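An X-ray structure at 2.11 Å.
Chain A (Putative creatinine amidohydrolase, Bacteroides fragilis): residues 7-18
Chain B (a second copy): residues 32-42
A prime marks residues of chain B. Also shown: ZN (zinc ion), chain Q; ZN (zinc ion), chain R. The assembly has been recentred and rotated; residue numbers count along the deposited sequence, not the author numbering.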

# COMPACT_ATOMS: atom_id res chain seq x y z
N ASP A 7 -11.04 30.99 10.92
CA ASP A 7 -11.67 29.73 11.24
C ASP A 7 -12.42 29.15 10.03
O ASP A 7 -13.52 29.57 9.70
CB ASP A 7 -12.60 29.93 12.45
CG ASP A 7 -13.26 28.67 12.91
OD1 ASP A 7 -12.94 27.58 12.41
OD2 ASP A 7 -14.11 28.77 13.82
N LEU A 8 -11.81 28.17 9.37
CA LEU A 8 -12.40 27.58 8.15
C LEU A 8 -13.72 26.83 8.40
O LEU A 8 -14.50 26.68 7.49
CB LEU A 8 -11.42 26.65 7.39
CG LEU A 8 -11.66 26.56 5.86
CD1 LEU A 8 -11.11 27.77 5.18
CD2 LEU A 8 -11.05 25.33 5.26
N SER A 9 -13.97 26.41 9.63
CA SER A 9 -15.19 25.74 9.97
C SER A 9 -16.43 26.60 9.76
O SER A 9 -17.51 26.06 9.52
CB SER A 9 -15.15 25.26 11.43
OG SER A 9 -14.30 24.14 11.52
N VAL A 10 -16.28 27.93 9.82
CA VAL A 10 -17.40 28.85 9.60
C VAL A 10 -17.20 29.77 8.39
O VAL A 10 -18.08 30.55 8.09
CB VAL A 10 -17.70 29.72 10.85
CG1 VAL A 10 -18.15 28.85 12.06
CG2 VAL A 10 -16.50 30.60 11.18
N SER A 11 -16.06 29.66 7.70
CA SER A 11 -15.69 30.58 6.63
C SER A 11 -16.20 30.12 5.23
O SER A 11 -16.73 29.01 5.06
CB SER A 11 -14.15 30.76 6.58
OG SER A 11 -13.73 31.81 5.70
N CYS A 12 -16.02 31.03 4.26
CA CYS A 12 -16.41 30.85 2.87
C CYS A 12 -15.38 31.53 2.00
O CYS A 12 -14.64 32.38 2.49
CB CYS A 12 -17.77 31.50 2.61
SG CYS A 12 -17.84 33.27 2.95
N LEU A 13 -15.34 31.17 0.72
CA LEU A 13 -14.35 31.67 -0.24
C LEU A 13 -14.36 33.18 -0.38
O LEU A 13 -13.30 33.79 -0.54
CB LEU A 13 -14.53 31.03 -1.64
CG LEU A 13 -13.51 31.40 -2.73
CD1 LEU A 13 -12.07 30.94 -2.34
CD2 LEU A 13 -13.86 30.91 -4.15
N GLY A 14 -15.54 33.79 -0.32
CA GLY A 14 -15.60 35.24 -0.42
C GLY A 14 -14.84 35.98 0.67
O GLY A 14 -14.31 37.05 0.43
N LYS A 15 -14.80 35.42 1.88
CA LYS A 15 -14.11 36.07 2.99
C LYS A 15 -12.59 35.96 2.82
O LYS A 15 -11.87 36.90 3.09
CB LYS A 15 -14.55 35.48 4.33
N VAL A 16 -12.11 34.83 2.29
CA VAL A 16 -10.69 34.52 2.34
C VAL A 16 -9.94 34.81 1.06
O VAL A 16 -8.72 34.93 1.09
CB VAL A 16 -10.45 33.04 2.78
CG1 VAL A 16 -11.13 32.79 4.07
CG2 VAL A 16 -10.88 32.03 1.71
N LYS A 17 -10.63 34.95 -0.07
CA LYS A 17 -9.92 34.88 -1.35
C LYS A 17 -8.96 36.05 -1.62
O LYS A 17 -7.96 35.87 -2.33
CB LYS A 17 -10.88 34.66 -2.53
CG LYS A 17 -11.79 35.80 -2.87
CD LYS A 17 -12.46 35.59 -4.22
CE LYS A 17 -13.07 36.92 -4.72
NZ LYS A 17 -13.83 37.69 -3.66
N GLU A 18 -9.23 37.22 -1.05
CA GLU A 18 -8.35 38.37 -1.25
C GLU A 18 -7.34 38.59 -0.11
O GLU A 18 -6.62 39.59 -0.10
CB GLU A 18 -9.17 39.65 -1.49
CG GLU A 18 -10.08 39.63 -2.76
CD GLU A 18 -9.33 39.38 -4.07
OE1 GLU A 18 -8.15 39.78 -4.21
OE2 GLU A 18 -9.95 38.79 -4.98
N GLU B 32 -14.35 22.38 0.78
CA GLU B 32 -14.52 22.75 -0.64
C GLU B 32 -15.17 24.11 -0.76
O GLU B 32 -16.22 24.35 -0.15
CB GLU B 32 -15.42 21.70 -1.32
CG GLU B 32 -15.67 21.98 -2.78
CD GLU B 32 -16.64 21.01 -3.42
OE1 GLU B 32 -17.54 20.52 -2.70
OE2 GLU B 32 -16.52 20.78 -4.67
N PRO B 33 -14.57 25.03 -1.54
CA PRO B 33 -15.24 26.31 -1.72
C PRO B 33 -16.58 26.13 -2.44
O PRO B 33 -16.71 25.28 -3.36
CB PRO B 33 -14.28 27.11 -2.60
CG PRO B 33 -12.97 26.42 -2.50
CD PRO B 33 -13.28 24.98 -2.26
N HIS B 34 -17.57 26.91 -1.99
CA HIS B 34 -18.94 26.84 -2.51
C HIS B 34 -19.39 28.22 -2.98
O HIS B 34 -20.02 28.95 -2.23
CB HIS B 34 -19.87 26.36 -1.41
CG HIS B 34 -19.93 24.89 -1.28
ND1 HIS B 34 -18.89 24.15 -0.77
CD2 HIS B 34 -20.91 24.02 -1.58
CE1 HIS B 34 -19.23 22.88 -0.75
NE2 HIS B 34 -20.45 22.77 -1.24
N ASN B 35 -19.07 28.55 -4.23
CA ASN B 35 -19.26 29.91 -4.71
C ASN B 35 -18.54 30.88 -3.73
O ASN B 35 -17.60 30.46 -3.06
CB ASN B 35 -20.77 30.20 -4.87
CG ASN B 35 -21.06 31.38 -5.80
OD1 ASN B 35 -20.40 32.41 -5.73
ND2 ASN B 35 -22.09 31.23 -6.67
N LEU B 36 -18.96 32.14 -3.64
CA LEU B 36 -18.36 33.05 -2.68
C LEU B 36 -19.11 33.06 -1.32
O LEU B 36 -18.55 33.46 -0.32
CB LEU B 36 -18.32 34.46 -3.26
CG LEU B 36 -17.59 34.76 -4.58
CD1 LEU B 36 -17.90 36.19 -5.00
CD2 LEU B 36 -16.07 34.58 -4.46
N HIS B 37 -20.33 32.57 -1.28
CA HIS B 37 -21.22 32.81 -0.14
C HIS B 37 -21.34 31.63 0.85
O HIS B 37 -21.61 31.85 2.01
CB HIS B 37 -22.61 33.23 -0.65
CG HIS B 37 -23.35 32.13 -1.36
ND1 HIS B 37 -22.84 31.48 -2.46
CD2 HIS B 37 -24.55 31.56 -1.11
CE1 HIS B 37 -23.68 30.55 -2.85
NE2 HIS B 37 -24.72 30.56 -2.03
N LEU B 38 -21.14 30.40 0.40
CA LEU B 38 -21.47 29.25 1.24
C LEU B 38 -20.24 28.70 2.00
O LEU B 38 -19.09 28.83 1.52
CB LEU B 38 -22.13 28.13 0.42
CG LEU B 38 -23.65 28.11 0.20
CD1 LEU B 38 -23.98 27.06 -0.84
CD2 LEU B 38 -24.40 27.85 1.50
N PRO B 39 -20.47 28.11 3.19
CA PRO B 39 -19.30 27.60 3.93
C PRO B 39 -18.47 26.54 3.20
O PRO B 39 -19.00 25.71 2.47
CB PRO B 39 -19.92 27.00 5.20
CG PRO B 39 -21.32 27.57 5.30
CD PRO B 39 -21.74 27.90 3.93
N TYR B 40 -17.16 26.58 3.42
CA TYR B 40 -16.25 25.49 3.04
C TYR B 40 -16.72 24.09 3.49
O TYR B 40 -16.50 23.08 2.79
CB TYR B 40 -14.86 25.74 3.59
CG TYR B 40 -13.97 26.59 2.72
CD1 TYR B 40 -13.98 27.98 2.82
CD2 TYR B 40 -13.09 26.01 1.84
CE1 TYR B 40 -13.12 28.78 2.05
CE2 TYR B 40 -12.23 26.79 1.06
CZ TYR B 40 -12.26 28.19 1.16
OH TYR B 40 -11.40 28.97 0.40
N LEU B 41 -17.39 24.05 4.64
CA LEU B 41 -17.87 22.80 5.20
C LEU B 41 -19.34 22.49 4.90
O LEU B 41 -19.89 21.59 5.52
CB LEU B 41 -17.62 22.75 6.71
CG LEU B 41 -16.18 22.58 7.21
CD1 LEU B 41 -16.23 22.40 8.72
CD2 LEU B 41 -15.42 21.44 6.54
N THR B 42 -19.93 23.16 3.90
CA THR B 42 -21.34 22.90 3.49
C THR B 42 -21.70 21.42 3.36
O THR B 42 -22.72 20.98 3.88
CB THR B 42 -21.66 23.62 2.16
OG1 THR B 42 -21.59 25.01 2.39
CG2 THR B 42 -23.07 23.28 1.57
ZN ZN Q . -19.29 19.17 -2.92
ZN ZN R . -21.80 21.21 -1.72
O HOH W 1 -17.01 26.27 6.53
O HOH W 2 -17.43 29.24 -0.41
O HOH W 3 -21.43 20.50 -3.49

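What holds the Tyr40′ ring in place? Its CA-to-CB bond points toward chain A, and with chi1 at -86° and chi2 at 88° the ring lies among residues of that chain. Leu8, t at chi1 and p at chi2, brings CD1 over one face, 3.8 Å from the ring centroid and 15° off the normal, a CH-pi contact. At the ring edge Val16 CG2 approaches Tyr40′ CE1 to 4.0 Å.

How is the backbone beneath this ring fixed? Tyr40′ N donates to Ser11 O at 3.0 Å, and Pro39′ CA makes a CA-H...O contact with the same oxygen at 3.1 Å. Water 1 accepts from Leu41′ N (2.9 Å to its O), on the chain B side.

Why does Gly14 suit its place? Its N donates to Leu36′ O at 3.0 Å, and an ideal CB there would lie 2.7 Å from Leu36′ O, a clash. Without a side chain, the helix can come this close.

How does Leu13 fit against chain B? It points toward that chain; the backbone sets Leu13 CB 4.0 Å from Pro33′ CB, and the t, p rotamer carries Leu13 CD2 to 4.3 Å from Leu36′ CD2. Leu36′, m and t, starts sideways, but its extended end comes nearer, and its CD2 also meets Lys17 CD at 3.8 Å.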